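Long-range contacts in NANS (YJHS), A 9-O-acetyl N-acetylneuraminic acid esterase (Escherichia coli O157:H7 EDL933, PDB 3PT5), which probably removes the 9-O-acetyl group from 9-O-acetyl-N-acetylneuraminate by hydrolysis, which allows the bacterium to grow on this host sialic acid: residues 61-65 with 97-101; 130-134 with 152-157; 190-195 with 253-257; 231-237 with 264-270. All coordinates share one frame. Residues are numbered along the deposited sequence.

Contact 1 lies at the surface, contacts 2 and 4 are partly buried, and contact 3 is buried. Contact 1 joins two long loops, 31 Å or more between centres from contacts 3 and 4. It is held by CH-pi packing on a tyrosine ring and one weak hydrogen bond. Contact 2 joins two loops through polar bonds of an arginine, a serine and a tryptophan. Contact 3 mixes two tyrosine hydroxyls, a water and apolar side chains. Contact 4 is a regular strand pair at the edge of the central sheet. Contact 3 touches both contacts 2 and 4. The segments of contacts 3 and 4 alternate along the chain from the end of strand 182-189 to strand 265-268.

Contact 1 (61-65 with 97-101); sequences THPGG and HQTQY
Neither segment is a regular helix or strand. Residues 62-65 form a type II beta turn, closed by Gly65 N to His62 O at 2.9 Å. Pro63 (phi/psi -64/121) and Gly64 (88/6) take its central positions. The CA atoms of Gly64 and Gln98 are 6.2 Å apart, the closest CA pair of the two segments. A CB on Gly64 would clash with Gln98 OE1, and the backbone angles alone call for glycine. The contact buries 268 Å² in all. His62 (chi1 60°, chi2 94°) and Tyr101 (chi1 48°, chi2 90°) both point across. Their ring planes lie at 4°, but the centroids are 5.1 Å apart and the rings barely overlap. One Tyr101 face is covered instead by CH-pi contacts: His62 CB is 3.8 Å and Pro63 CD 4.3 Å from the ring centroid. Tyr101 OH bonds to Thr77. His62 CE1 approaches Gln98 O at 3.1 Å, while His62 ND1 gives a weak hydrogen bond to Pro63 O (3.3 Å). Gln98 (chi1 m, chi2 m, chi3 83°) reaches over the turn. Gln98 NE2 makes a weak hydrogen bond to Gly64 O at 3.3 Å. Gln98 OE1 is 2.7 Å from Pro63 O, both acceptors, so not hydrogen-bonded. This is surface loop packing, in which a Pro-Gly type II turn rests on a tyrosine face. It joins the loop after strand 52-55 to the one before helix 107-114.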
loop_
_atom_site.group_PDB
_atom_site.type_symbol
_atom_site.label_atom_id
_atom_site.label_comp_id
_atom_site.label_asym_id
_atom_site.label_seq_id
_atom_site.Cartn_x
_atom_site.Cartn_y
_atom_site.Cartn_z
ATOM N N THR A 61 -10.816 -6.769 13.195
ATOM C CA THR A 61 -10.773 -6.437 11.773
ATOM C C THR A 61 -10.782 -4.930 11.571
ATOM O O THR A 61 -10.157 -4.413 10.630
ATOM C CB THR A 61 -11.915 -7.094 10.992
ATOM O OG1 THR A 61 -13.180 -6.694 11.529
ATOM C CG2 THR A 61 -11.779 -8.586 11.067
ATOM N N HIS A 62 -11.470 -4.240 12.473
ATOM C CA HIS A 62 -11.610 -2.791 12.496
ATOM C C HIS A 62 -12.144 -2.427 13.891
ATOM O O HIS A 62 -12.562 -3.334 14.631
ATOM C CB HIS A 62 -12.548 -2.305 11.375
ATOM C CG HIS A 62 -13.935 -2.863 11.451
ATOM N ND1 HIS A 62 -14.969 -2.208 12.089
ATOM C CD2 HIS A 62 -14.477 -3.980 10.907
ATOM C CE1 HIS A 62 -16.080 -2.914 11.956
ATOM N NE2 HIS A 62 -15.802 -4.003 11.266
ATOM N N PRO A 63 -12.142 -1.129 14.258
ATOM C CA PRO A 63 -12.574 -0.828 15.621
ATOM C C PRO A 63 -14.050 -1.216 15.824
ATOM O O PRO A 63 -14.934 -0.790 15.068
ATOM C CB PRO A 63 -12.344 0.685 15.743
ATOM C CG PRO A 63 -11.327 1.000 14.645
ATOM C CD PRO A 63 -11.661 0.077 13.549
ATOM N N GLY A 64 -14.283 -2.100 16.792
ATOM C CA GLY A 64 -15.628 -2.537 17.103
ATOM C C GLY A 64 -16.057 -3.729 16.281
ATOM O O GLY A 64 -17.203 -4.171 16.392
ATOM N N GLY A 65 -15.118 -4.279 15.504
ATOM C CA GLY A 65 -15.403 -5.401 14.617
ATOM C C GLY A 65 -14.953 -6.716 15.252
ATOM O O GLY A 65 -14.425 -6.724 16.371
ATOM N N HIS A 97 -18.409 5.084 12.989
ATOM C CA HIS A 97 -17.007 4.673 13.163
ATOM C C HIS A 97 -16.755 3.162 13.046
ATOM O O HIS A 97 -15.618 2.691 13.200
ATOM C CB HIS A 97 -16.428 5.261 14.456
ATOM C CG HIS A 97 -16.387 6.758 14.469
ATOM N ND1 HIS A 97 -16.166 7.487 15.615
ATOM C CD2 HIS A 97 -16.524 7.665 13.472
ATOM C CE1 HIS A 97 -16.164 8.776 15.324
ATOM N NE2 HIS A 97 -16.387 8.910 14.031
ATOM N N GLN A 98 -17.821 2.412 12.760
ATOM C CA GLN A 98 -17.747 0.988 12.418
ATOM C C GLN A 98 -17.535 0.764 10.938
ATOM O O GLN A 98 -17.075 -0.298 10.525
ATOM C CB GLN A 98 -19.056 0.276 12.752
ATOM C CG GLN A 98 -19.490 0.348 14.170
ATOM C CD GLN A 98 -18.672 -0.551 15.021
ATOM O OE1 GLN A 98 -17.584 -0.184 15.446
ATOM N NE2 GLN A 98 -19.182 -1.749 15.280
ATOM N N THR A 99 -17.914 1.756 10.146
ATOM C CA THR A 99 -17.821 1.647 8.691
ATOM C C THR A 99 -16.965 2.739 8.061
ATOM O O THR A 99 -16.342 2.498 7.012
ATOM C CB THR A 99 -19.190 1.731 8.033
ATOM O OG1 THR A 99 -19.801 2.989 8.352
ATOM C CG2 THR A 99 -20.089 0.566 8.487
ATOM N N GLN A 100 -16.977 3.927 8.666
ATOM C CA GLN A 100 -16.265 5.111 8.125
ATOM C C GLN A 100 -15.046 5.494 8.963
ATOM O O GLN A 100 -14.713 6.676 9.069
ATOM C CB GLN A 100 -17.189 6.333 8.071
ATOM C CG GLN A 100 -18.298 6.262 7.073
ATOM C CD GLN A 100 -19.095 7.555 7.018
ATOM O OE1 GLN A 100 -19.651 7.971 8.030
ATOM N NE2 GLN A 100 -19.156 8.191 5.832
ATOM N N TYR A 101 -14.391 4.497 9.525
ATOM C CA TYR A 101 -13.244 4.697 10.409
ATOM C C TYR A 101 -11.991 5.087 9.640
ATOM O O TYR A 101 -11.777 4.641 8.525
ATOM C CB TYR A 101 -12.954 3.413 11.193
ATOM C CG TYR A 101 -12.923 2.142 10.340
ATOM C CD1 TYR A 101 -11.734 1.689 9.757
ATOM C CD2 TYR A 101 -14.067 1.405 10.127
ATOM C CE1 TYR A 101 -11.700 0.558 8.973
ATOM C CE2 TYR A 101 -14.058 0.264 9.334
ATOM C CZ TYR A 101 -12.865 -0.158 8.758
ATOM O OH TYR A 101 -12.833 -1.283 7.988
#

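Contact 2 (130-134 with 152-157); sequences CRGGS and HDACRW
Both segments are irregular. Arg131 to Ser134 form a type II beta turn with Gly132 at phi/psi -59/143 and Gly133 at 65/31. Its closing bond, Ser134 N to Arg131 O, is weak at 3.4 Å. Ser134 and Cys155 lie side by side, CA to CA 4.3 Å, and Ser134 CA makes a CA-H...O contact with Cys155 O at 3.1 Å. The two segments bury 343 Å². Arg131 (chi1 t, chi2 p, chi3 t) bends at chi2 and carries its guanidinium to His152 O. Arg131 NH2 bonds His152 O at 2.7 Å, Arg131 NE bonds the same oxygen weakly at 3.1 Å, and Arg131 NH1 makes a weak bond to Gly132 O at 2.7 Å. Cys155 SG sits over one guanidinium face, 3.4 Å from Arg131 NH2. Ser134 OG (chi1 p) serves twice: it donates to Arg131 O at 2.7 Å and accepts from Trp157 NE1 at 2.8 Å. Trp157 (chi1 m, chi2 105°) also meets Trp188 edge-to-face. Leu163 of helix 162-176 packs on Arg131, Ser134 and Trp157. The backbone of Cys155 and Trp157 bonds to Ala135. The Gly-Gly turn follows strand 122-130 of the central sheet, a position consistent with the glycine-bearing block II loop of SGNH hydrolases.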
loop_
_atom_site.group_PDB
_atom_site.type_symbol
_atom_site.label_atom_id
_atom_site.label_comp_id
_atom_site.label_asym_id
_atom_site.label_seq_id
_atom_site.Cartn_x
_atom_site.Cartn_y
_atom_site.Cartn_z
ATOM N N CYS A 130 2.875 -2.139 4.836
ATOM C CA CYS A 130 3.379 -0.767 4.781
ATOM C C CYS A 130 3.586 -0.186 6.160
ATOM O O CYS A 130 2.945 -0.600 7.131
ATOM C CB CYS A 130 2.394 0.118 4.030
ATOM S SG CYS A 130 1.880 -0.494 2.421
ATOM N N ARG A 131 4.463 0.812 6.240
ATOM C CA ARG A 131 4.736 1.472 7.504
ATOM C C ARG A 131 5.035 2.941 7.191
ATOM O O ARG A 131 5.999 3.246 6.509
ATOM C CB ARG A 131 5.922 0.764 8.214
ATOM C CG ARG A 131 6.486 1.518 9.436
ATOM C CD ARG A 131 5.377 1.696 10.415
ATOM N NE ARG A 131 5.786 1.999 11.783
ATOM C CZ ARG A 131 5.769 3.207 12.329
ATOM N NH1 ARG A 131 5.380 4.267 11.629
ATOM N NH2 ARG A 131 6.123 3.344 13.605
ATOM N N GLY A 132 4.196 3.847 7.675
ATOM C CA GLY A 132 4.473 5.282 7.500
ATOM C C GLY A 132 5.802 5.620 8.130
ATOM O O GLY A 132 6.165 5.062 9.176
ATOM N N GLY A 133 6.540 6.523 7.489
ATOM C CA GLY A 133 7.803 7.039 8.007
ATOM C C GLY A 133 8.894 6.000 8.101
ATOM O O GLY A 133 9.758 6.066 8.990
ATOM N N SER A 134 8.853 5.040 7.195
ATOM C CA SER A 134 9.870 4.003 7.121
ATOM C C SER A 134 10.874 4.347 6.015
ATOM O O SER A 134 10.581 5.123 5.082
ATOM C CB SER A 134 9.213 2.623 6.928
ATOM O OG SER A 134 8.491 2.599 5.713
ATOM N N HIS A 152 5.233 -2.333 16.225
ATOM C CA HIS A 152 4.734 -0.984 15.904
ATOM C C HIS A 152 5.851 -0.018 15.518
ATOM O O HIS A 152 5.625 0.895 14.713
ATOM C CB HIS A 152 3.978 -0.361 17.092
ATOM C CG HIS A 152 2.844 -1.188 17.608
ATOM N ND1 HIS A 152 2.550 -1.285 18.954
ATOM C CD2 HIS A 152 1.925 -1.952 16.967
ATOM C CE1 HIS A 152 1.501 -2.073 19.119
ATOM N NE2 HIS A 152 1.102 -2.491 17.929
ATOM N N ASP A 153 7.035 -0.211 16.104
ATOM C CA ASP A 153 8.186 0.659 15.890
ATOM C C ASP A 153 9.219 0.166 14.850
ATOM O O ASP A 153 10.330 0.683 14.781
ATOM C CB ASP A 153 8.869 0.993 17.228
ATOM C CG ASP A 153 9.521 -0.216 17.889
ATOM O OD1 ASP A 153 8.977 -1.339 17.799
ATOM O OD2 ASP A 153 10.580 -0.038 18.517
ATOM N N ALA A 154 8.856 -0.808 14.023
ATOM C CA ALA A 154 9.750 -1.237 12.951
ATOM C C ALA A 154 9.628 -0.226 11.795
ATOM O O ALA A 154 8.586 -0.144 11.149
ATOM C CB ALA A 154 9.395 -2.654 12.495
ATOM N N CYS A 155 10.690 0.543 11.558
ATOM C CA CYS A 155 10.652 1.650 10.591
ATOM C C CYS A 155 11.813 1.600 9.640
ATOM O O CYS A 155 12.019 2.512 8.875
ATOM C CB CYS A 155 10.717 2.991 11.325
ATOM S SG CYS A 155 9.345 3.319 12.416
ATOM N N ARG A 156 12.598 0.531 9.697
ATOM C CA ARG A 156 13.767 0.408 8.843
ATOM C C ARG A 156 13.581 -0.688 7.797
ATOM O O ARG A 156 13.420 -1.850 8.142
ATOM C CB ARG A 156 15.033 0.166 9.690
ATOM C CG ARG A 156 16.319 0.108 8.867
ATOM C CD ARG A 156 16.722 1.492 8.425
ATOM N NE ARG A 156 17.168 2.302 9.554
ATOM C CZ ARG A 156 18.370 2.859 9.636
ATOM N NH1 ARG A 156 19.227 2.764 8.623
ATOM N NH2 ARG A 156 18.683 3.573 10.720
ATOM N N TRP A 157 13.600 -0.314 6.518
ATOM C CA TRP A 157 13.639 -1.294 5.443
ATOM C C TRP A 157 15.093 -1.696 5.214
ATOM O O TRP A 157 16.016 -0.958 5.568
ATOM C CB TRP A 157 13.042 -0.717 4.147
ATOM C CG TRP A 157 11.547 -0.565 4.198
ATOM C CD1 TRP A 157 10.840 0.607 4.348
ATOM C CD2 TRP A 157 10.574 -1.604 4.107
ATOM N NE1 TRP A 157 9.497 0.353 4.368
ATOM C CE2 TRP A 157 9.300 -1.001 4.231
ATOM C CE3 TRP A 157 10.649 -2.987 3.919
ATOM C CZ2 TRP A 157 8.097 -1.745 4.178
ATOM C CZ3 TRP A 157 9.460 -3.724 3.875
ATOM C CH2 TRP A 157 8.199 -3.093 4.002
#

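Contact 3 (190-195 with 253-257); sequences QGEFDL and IYGNY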
loop_
_atom_site.group_PDB
_atom_site.type_symbol
_atom_site.label_atom_id
_atom_site.label_comp_id
_atom_site.label_asym_id
_atom_site.label_seq_id
_atom_site.Cartn_x
_atom_site.Cartn_y
_atom_site.Cartn_z
ATOM N N GLN A 190 7.626 3.746 -1.952
ATOM C CA GLN A 190 8.553 4.092 -0.897
ATOM C C GLN A 190 9.676 4.943 -1.460
ATOM O O GLN A 190 10.049 4.816 -2.629
ATOM C CB GLN A 190 9.130 2.818 -0.310
ATOM C CG GLN A 190 9.856 3.007 1.005
ATOM C CD GLN A 190 11.277 3.471 0.823
ATOM O OE1 GLN A 190 11.915 3.122 -0.156
ATOM N NE2 GLN A 190 11.792 4.243 1.785
ATOM N N GLY A 191 10.190 5.823 -0.613
ATOM C CA GLY A 191 11.365 6.615 -0.947
ATOM C C GLY A 191 11.385 7.950 -0.262
ATOM O O GLY A 191 12.458 8.530 -0.033
ATOM N N GLU A 192 10.194 8.442 0.085
ATOM C CA GLU A 192 10.027 9.829 0.566
ATOM C C GLU A 192 11.021 10.195 1.668
ATOM O O GLU A 192 11.680 11.223 1.580
ATOM C CB GLU A 192 8.630 10.010 1.134
ATOM C CG GLU A 192 7.523 10.162 0.076
ATOM C CD GLU A 192 6.919 8.845 -0.389
ATOM O OE1 GLU A 192 7.392 7.757 -0.008
ATOM O OE2 GLU A 192 5.927 8.910 -1.190
ATOM N N PHE A 193 11.083 9.395 2.726
ATOM C CA PHE A 193 11.967 9.785 3.859
ATOM C C PHE A 193 13.430 9.705 3.475
ATOM O O PHE A 193 14.256 10.510 3.941
ATOM C CB PHE A 193 11.676 8.972 5.118
ATOM C CG PHE A 193 10.592 9.565 5.968
ATOM C CD1 PHE A 193 9.554 10.298 5.393
ATOM C CD2 PHE A 193 10.610 9.400 7.348
ATOM C CE1 PHE A 193 8.562 10.850 6.172
ATOM C CE2 PHE A 193 9.617 9.966 8.133
ATOM C CZ PHE A 193 8.603 10.686 7.557
ATOM N N ASP A 194 13.755 8.762 2.614
ATOM C CA ASP A 194 15.146 8.647 2.132
ATOM C C ASP A 194 15.587 9.856 1.292
ATOM O O ASP A 194 16.777 10.162 1.235
ATOM C CB ASP A 194 15.377 7.327 1.393
ATOM C CG ASP A 194 15.426 6.134 2.341
ATOM O OD1 ASP A 194 16.238 6.152 3.304
ATOM O OD2 ASP A 194 14.672 5.165 2.134
ATOM N N LEU A 195 14.640 10.550 0.671
ATOM C CA LEU A 195 14.950 11.771 -0.073
ATOM C C LEU A 195 15.578 12.844 0.794
ATOM O O LEU A 195 16.284 13.719 0.296
ATOM C CB LEU A 195 13.695 12.379 -0.679
ATOM C CG LEU A 195 12.918 11.582 -1.708
ATOM C CD1 LEU A 195 11.586 12.293 -1.984
ATOM C CD2 LEU A 195 13.723 11.463 -2.963
ATOM N N ILE A 253 16.689 8.381 -6.387
ATOM C CA ILE A 253 15.874 7.334 -5.793
ATOM C C ILE A 253 14.781 6.816 -6.715
ATOM O O ILE A 253 14.675 5.597 -6.962
ATOM C CB ILE A 253 15.328 7.778 -4.435
ATOM C CG1 ILE A 253 16.512 7.977 -3.482
ATOM C CG2 ILE A 253 14.267 6.769 -3.898
ATOM C CD1 ILE A 253 16.192 8.432 -2.052
ATOM N N TYR A 254 13.976 7.742 -7.224
ATOM C CA TYR A 254 12.851 7.347 -8.065
ATOM C C TYR A 254 13.314 7.065 -9.487
ATOM O O TYR A 254 12.691 6.269 -10.200
ATOM C CB TYR A 254 11.703 8.370 -7.985
ATOM C CG TYR A 254 10.945 8.251 -6.673
ATOM C CD1 TYR A 254 9.742 7.549 -6.605
ATOM C CD2 TYR A 254 11.438 8.803 -5.499
ATOM C CE1 TYR A 254 9.055 7.399 -5.408
ATOM C CE2 TYR A 254 10.763 8.650 -4.274
ATOM C CZ TYR A 254 9.558 7.964 -4.239
ATOM O OH TYR A 254 8.858 7.812 -3.047
ATOM N N GLY A 255 14.442 7.644 -9.882
ATOM C CA GLY A 255 15.015 7.301 -11.183
ATOM C C GLY A 255 15.427 5.837 -11.213
ATOM O O GLY A 255 15.281 5.158 -12.242
ATOM N N ASN A 256 15.871 5.325 -10.072
ATOM C CA ASN A 256 16.270 3.941 -9.979
ATOM C C ASN A 256 15.100 2.960 -10.158
ATOM O O ASN A 256 15.295 1.781 -10.444
ATOM C CB ASN A 256 17.000 3.680 -8.671
ATOM C CG ASN A 256 17.557 2.281 -8.603
ATOM O OD1 ASN A 256 18.365 1.870 -9.462
ATOM N ND2 ASN A 256 17.161 1.538 -7.570
ATOM N N TYR A 257 13.883 3.444 -9.963
ATOM C CA TYR A 257 12.691 2.620 -10.215
ATOM C C TYR A 257 12.374 2.541 -11.709
ATOM O O TYR A 257 11.619 1.671 -12.129
ATOM C CB TYR A 257 11.484 3.198 -9.493
ATOM C CG TYR A 257 11.570 3.138 -7.978
ATOM C CD1 TYR A 257 12.067 2.009 -7.316
ATOM C CD2 TYR A 257 11.122 4.201 -7.204
ATOM C CE1 TYR A 257 12.147 1.967 -5.907
ATOM C CE2 TYR A 257 11.182 4.165 -5.811
ATOM C CZ TYR A 257 11.682 3.060 -5.161
ATOM O OH TYR A 257 11.742 3.055 -3.773
HETATM O O HOH W 1 6.220 6.878 -3.241
#
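This is a buried contact between the loop after strand 182-189 of the central sheet and the segment continuing from helix 247-253. Residues 253-257 start at the last residue of that helix, Ile253. Two tyrosines meet the backbone around Gln190-Glu192. Tyr257 OH donates to Gln190 O at 2.7 Å and is also bonded to Trp188. Tyr254 OH gives a hydrogen bond to a water at 2.8 Å, and that water donates to Glu192 OE2 at 2.9 Å. Glu192 OE2 is further bonded to Thr238 and Asn31. Gly191 lies against Tyr254, where a CB would clash with Tyr254 CE2. Beside this, Ile253 CD1 touches Asp194 CB at 3.7 Å and Leu195 CD2 at 4.0 Å. Gln190 NE2 bonds Asp194 OD2 at 3.0 Å, while Gln190 OE1 bonds His203 and Asp194 OD1 bonds Thr137. The Gln-Gly-Glu sequence here probably corresponds to block III of SGNH hydrolases. A tyrosine hydroxyl and a water thus give the buried Gln190 carbonyl and Glu192 carboxylate partners.

Contact 4 (231-237 with 264-270); sequences APWFCGD and NIIFVDF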
loop_
_atom_site.group_PDB
_atom_site.type_symbol
_atom_site.label_atom_id
_atom_site.label_comp_id
_atom_site.label_asym_id
_atom_site.label_seq_id
_atom_site.Cartn_x
_atom_site.Cartn_y
_atom_site.Cartn_z
ATOM N N ALA A 231 9.199 -12.008 -9.774
ATOM C CA ALA A 231 7.854 -11.443 -9.697
ATOM C C ALA A 231 7.970 -9.920 -9.809
ATOM O O ALA A 231 8.873 -9.333 -9.215
ATOM C CB ALA A 231 7.174 -11.855 -8.406
ATOM N N PRO A 232 7.079 -9.277 -10.595
ATOM C CA PRO A 232 7.143 -7.838 -10.766
ATOM C C PRO A 232 6.943 -7.021 -9.479
ATOM O O PRO A 232 6.094 -7.339 -8.630
ATOM C CB PRO A 232 5.995 -7.534 -11.738
ATOM C CG PRO A 232 5.039 -8.641 -11.572
ATOM C CD PRO A 232 5.877 -9.853 -11.225
ATOM N N TRP A 233 7.738 -5.978 -9.387
ATOM C CA TRP A 233 7.563 -4.899 -8.422
ATOM C C TRP A 233 7.058 -3.697 -9.202
ATOM O O TRP A 233 7.760 -3.148 -10.037
ATOM C CB TRP A 233 8.868 -4.553 -7.706
ATOM C CG TRP A 233 9.206 -5.561 -6.671
ATOM C CD1 TRP A 233 9.313 -6.901 -6.867
ATOM C CD2 TRP A 233 9.502 -5.326 -5.282
ATOM N NE1 TRP A 233 9.651 -7.534 -5.691
ATOM C CE2 TRP A 233 9.775 -6.587 -4.698
ATOM C CE3 TRP A 233 9.554 -4.178 -4.478
ATOM C CZ2 TRP A 233 10.086 -6.735 -3.329
ATOM C CZ3 TRP A 233 9.880 -4.321 -3.117
ATOM C CH2 TRP A 233 10.144 -5.588 -2.563
ATOM N N PHE A 234 5.834 -3.297 -8.897
ATOM C CA PHE A 234 5.223 -2.103 -9.453
ATOM C C PHE A 234 5.501 -0.961 -8.503
ATOM O O PHE A 234 4.966 -0.901 -7.390
ATOM C CB PHE A 234 3.732 -2.318 -9.642
ATOM C CG PHE A 234 3.425 -3.468 -10.532
ATOM C CD1 PHE A 234 3.461 -3.319 -11.926
ATOM C CD2 PHE A 234 3.162 -4.714 -9.983
ATOM C CE1 PHE A 234 3.175 -4.416 -12.766
ATOM C CE2 PHE A 234 2.885 -5.811 -10.803
ATOM C CZ PHE A 234 2.911 -5.664 -12.198
ATOM N N CYS A 235 6.432 -0.118 -8.913
ATOM C CA CYS A 235 6.959 0.894 -7.996
ATOM C C CYS A 235 6.305 2.228 -8.331
ATOM O O CYS A 235 6.462 2.758 -9.438
ATOM C CB CYS A 235 8.478 0.973 -8.132
ATOM S SG CYS A 235 9.278 -0.555 -7.724
ATOM N N GLY A 236 5.550 2.771 -7.388
ATOM C CA GLY A 236 4.800 3.987 -7.638
ATOM C C GLY A 236 5.574 5.256 -7.345
ATOM O O GLY A 236 6.486 5.294 -6.513
ATOM N N ASP A 237 5.154 6.312 -8.018
ATOM C CA ASP A 237 5.716 7.643 -7.834
ATOM C C ASP A 237 5.276 8.265 -6.487
ATOM O O ASP A 237 4.599 7.619 -5.652
ATOM C CB ASP A 237 5.250 8.502 -9.026
ATOM C CG ASP A 237 6.219 9.644 -9.389
ATOM O OD1 ASP A 237 7.215 9.873 -8.666
ATOM O OD2 ASP A 237 5.962 10.314 -10.424
ATOM N N ASN A 264 11.997 -6.669 -14.336
ATOM C CA ASN A 264 10.610 -6.572 -13.887
ATOM C C ASN A 264 10.422 -5.585 -12.751
ATOM O O ASN A 264 9.700 -5.848 -11.801
ATOM C CB ASN A 264 10.058 -7.955 -13.545
ATOM C CG ASN A 264 10.027 -8.872 -14.755
ATOM O OD1 ASN A 264 9.946 -8.404 -15.904
ATOM N ND2 ASN A 264 10.083 -10.170 -14.506
ATOM N N ILE A 265 11.061 -4.434 -12.895
ATOM C CA ILE A 265 10.827 -3.331 -11.993
ATOM C C ILE A 265 10.055 -2.335 -12.835
ATOM O O ILE A 265 10.600 -1.779 -13.802
ATOM C CB ILE A 265 12.150 -2.734 -11.427
ATOM C CG1 ILE A 265 13.021 -3.824 -10.766
ATOM C CG2 ILE A 265 11.857 -1.533 -10.477
ATOM C CD1 ILE A 265 12.465 -4.460 -9.476
ATOM N N ILE A 266 8.783 -2.122 -12.482
ATOM C CA ILE A 266 7.895 -1.352 -13.344
ATOM C C ILE A 266 7.473 -0.065 -12.638
ATOM O O ILE A 266 6.797 -0.112 -11.613
ATOM C CB ILE A 266 6.676 -2.187 -13.773
ATOM C CG1 ILE A 266 7.121 -3.444 -14.530
ATOM C CG2 ILE A 266 5.723 -1.393 -14.676
ATOM C CD1 ILE A 266 7.015 -4.666 -13.702
ATOM N N PHE A 267 7.896 1.067 -13.200
ATOM C CA PHE A 267 7.573 2.374 -12.645
ATOM C C PHE A 267 6.148 2.776 -12.984
ATOM O O PHE A 267 5.724 2.773 -14.159
ATOM C CB PHE A 267 8.546 3.437 -13.151
ATOM C CG PHE A 267 8.336 4.783 -12.540
ATOM C CD1 PHE A 267 8.498 4.994 -11.164
ATOM C CD2 PHE A 267 8.028 5.866 -13.351
ATOM C CE1 PHE A 267 8.315 6.293 -10.625
ATOM C CE2 PHE A 267 7.836 7.136 -12.813
ATOM C CZ PHE A 267 8.001 7.349 -11.474
ATOM N N VAL A 268 5.391 3.115 -11.946
ATOM C CA VAL A 268 4.010 3.515 -12.112
ATOM C C VAL A 268 3.867 4.985 -11.731
ATOM O O VAL A 268 4.076 5.327 -10.582
ATOM C CB VAL A 268 3.045 2.632 -11.238
ATOM C CG1 VAL A 268 1.627 3.101 -11.419
ATOM C CG2 VAL A 268 3.166 1.171 -11.599
ATOM N N ASP A 269 3.498 5.857 -12.674
ATOM C CA ASP A 269 3.291 7.247 -12.313
ATOM C C ASP A 269 1.873 7.755 -12.528
ATOM O O ASP A 269 1.042 7.045 -13.100
ATOM C CB ASP A 269 4.369 8.144 -12.943
ATOM C CG ASP A 269 4.269 8.235 -14.436
ATOM O OD1 ASP A 269 3.420 7.568 -15.060
ATOM O OD2 ASP A 269 5.072 9.023 -15.006
ATOM N N PHE A 270 1.571 8.963 -12.038
ATOM C CA PHE A 270 0.171 9.401 -11.952
ATOM C C PHE A 270 -0.094 10.749 -12.579
ATOM O O PHE A 270 -1.250 11.110 -12.840
ATOM C CB PHE A 270 -0.241 9.483 -10.470
ATOM C CG PHE A 270 0.245 8.306 -9.648
ATOM C CD1 PHE A 270 -0.193 7.031 -9.942
ATOM C CD2 PHE A 270 1.179 8.486 -8.591
ATOM C CE1 PHE A 270 0.253 5.928 -9.218
ATOM C CE2 PHE A 270 1.648 7.363 -7.857
ATOM C CZ PHE A 270 1.171 6.085 -8.173
HETATM O O HOH W 2 3.363 10.847 -10.927
#
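Asp237, Ile266 and Cys235 lose the most surface here. Ile266 sits in mid-strand: Ile266 N donates to Trp233 O at 2.8 Å and Ile266 O accepts from Cys235 N at 2.7 Å. Ile266 CD1 touches Pro232 CB at 3.6 Å, and Ile266 CB lies 3.9 Å from Phe234 CD1. Helix 315-335 covers this face through Ile330 on Phe234. Cys235 points to the other face with Trp233, Ile265 and Phe267. Cys235 SG meets Ile265 CG2 at 3.9 Å, and Cys235 O accepts from Val268 N at 2.8 Å. Strands 233-236 and 265-268 are parallel neighbours, their axes 4.5 Å apart at 30°. Helices 240-245 and 247-253 lie in the connection, as in a beta-alpha-beta unit. Strand 265-268 is an outermost strand of the central sheet, and 233-236 joins it to 182-189. Asp237 N makes the last backbone hydrogen bond across, to Val268 O at 3.0 Å. Asp237 CG packs on Phe267 CZ at 3.6 Å and Asp237 CB on Phe270 CE2 at 4.0 Å. A water donates to Asp237 OD2 at 2.7 Å and accepts from Phe270 N at 2.8 Å. The carboxylate also forms a salt bridge with Lys243 and a hydrogen bond with Tyr250.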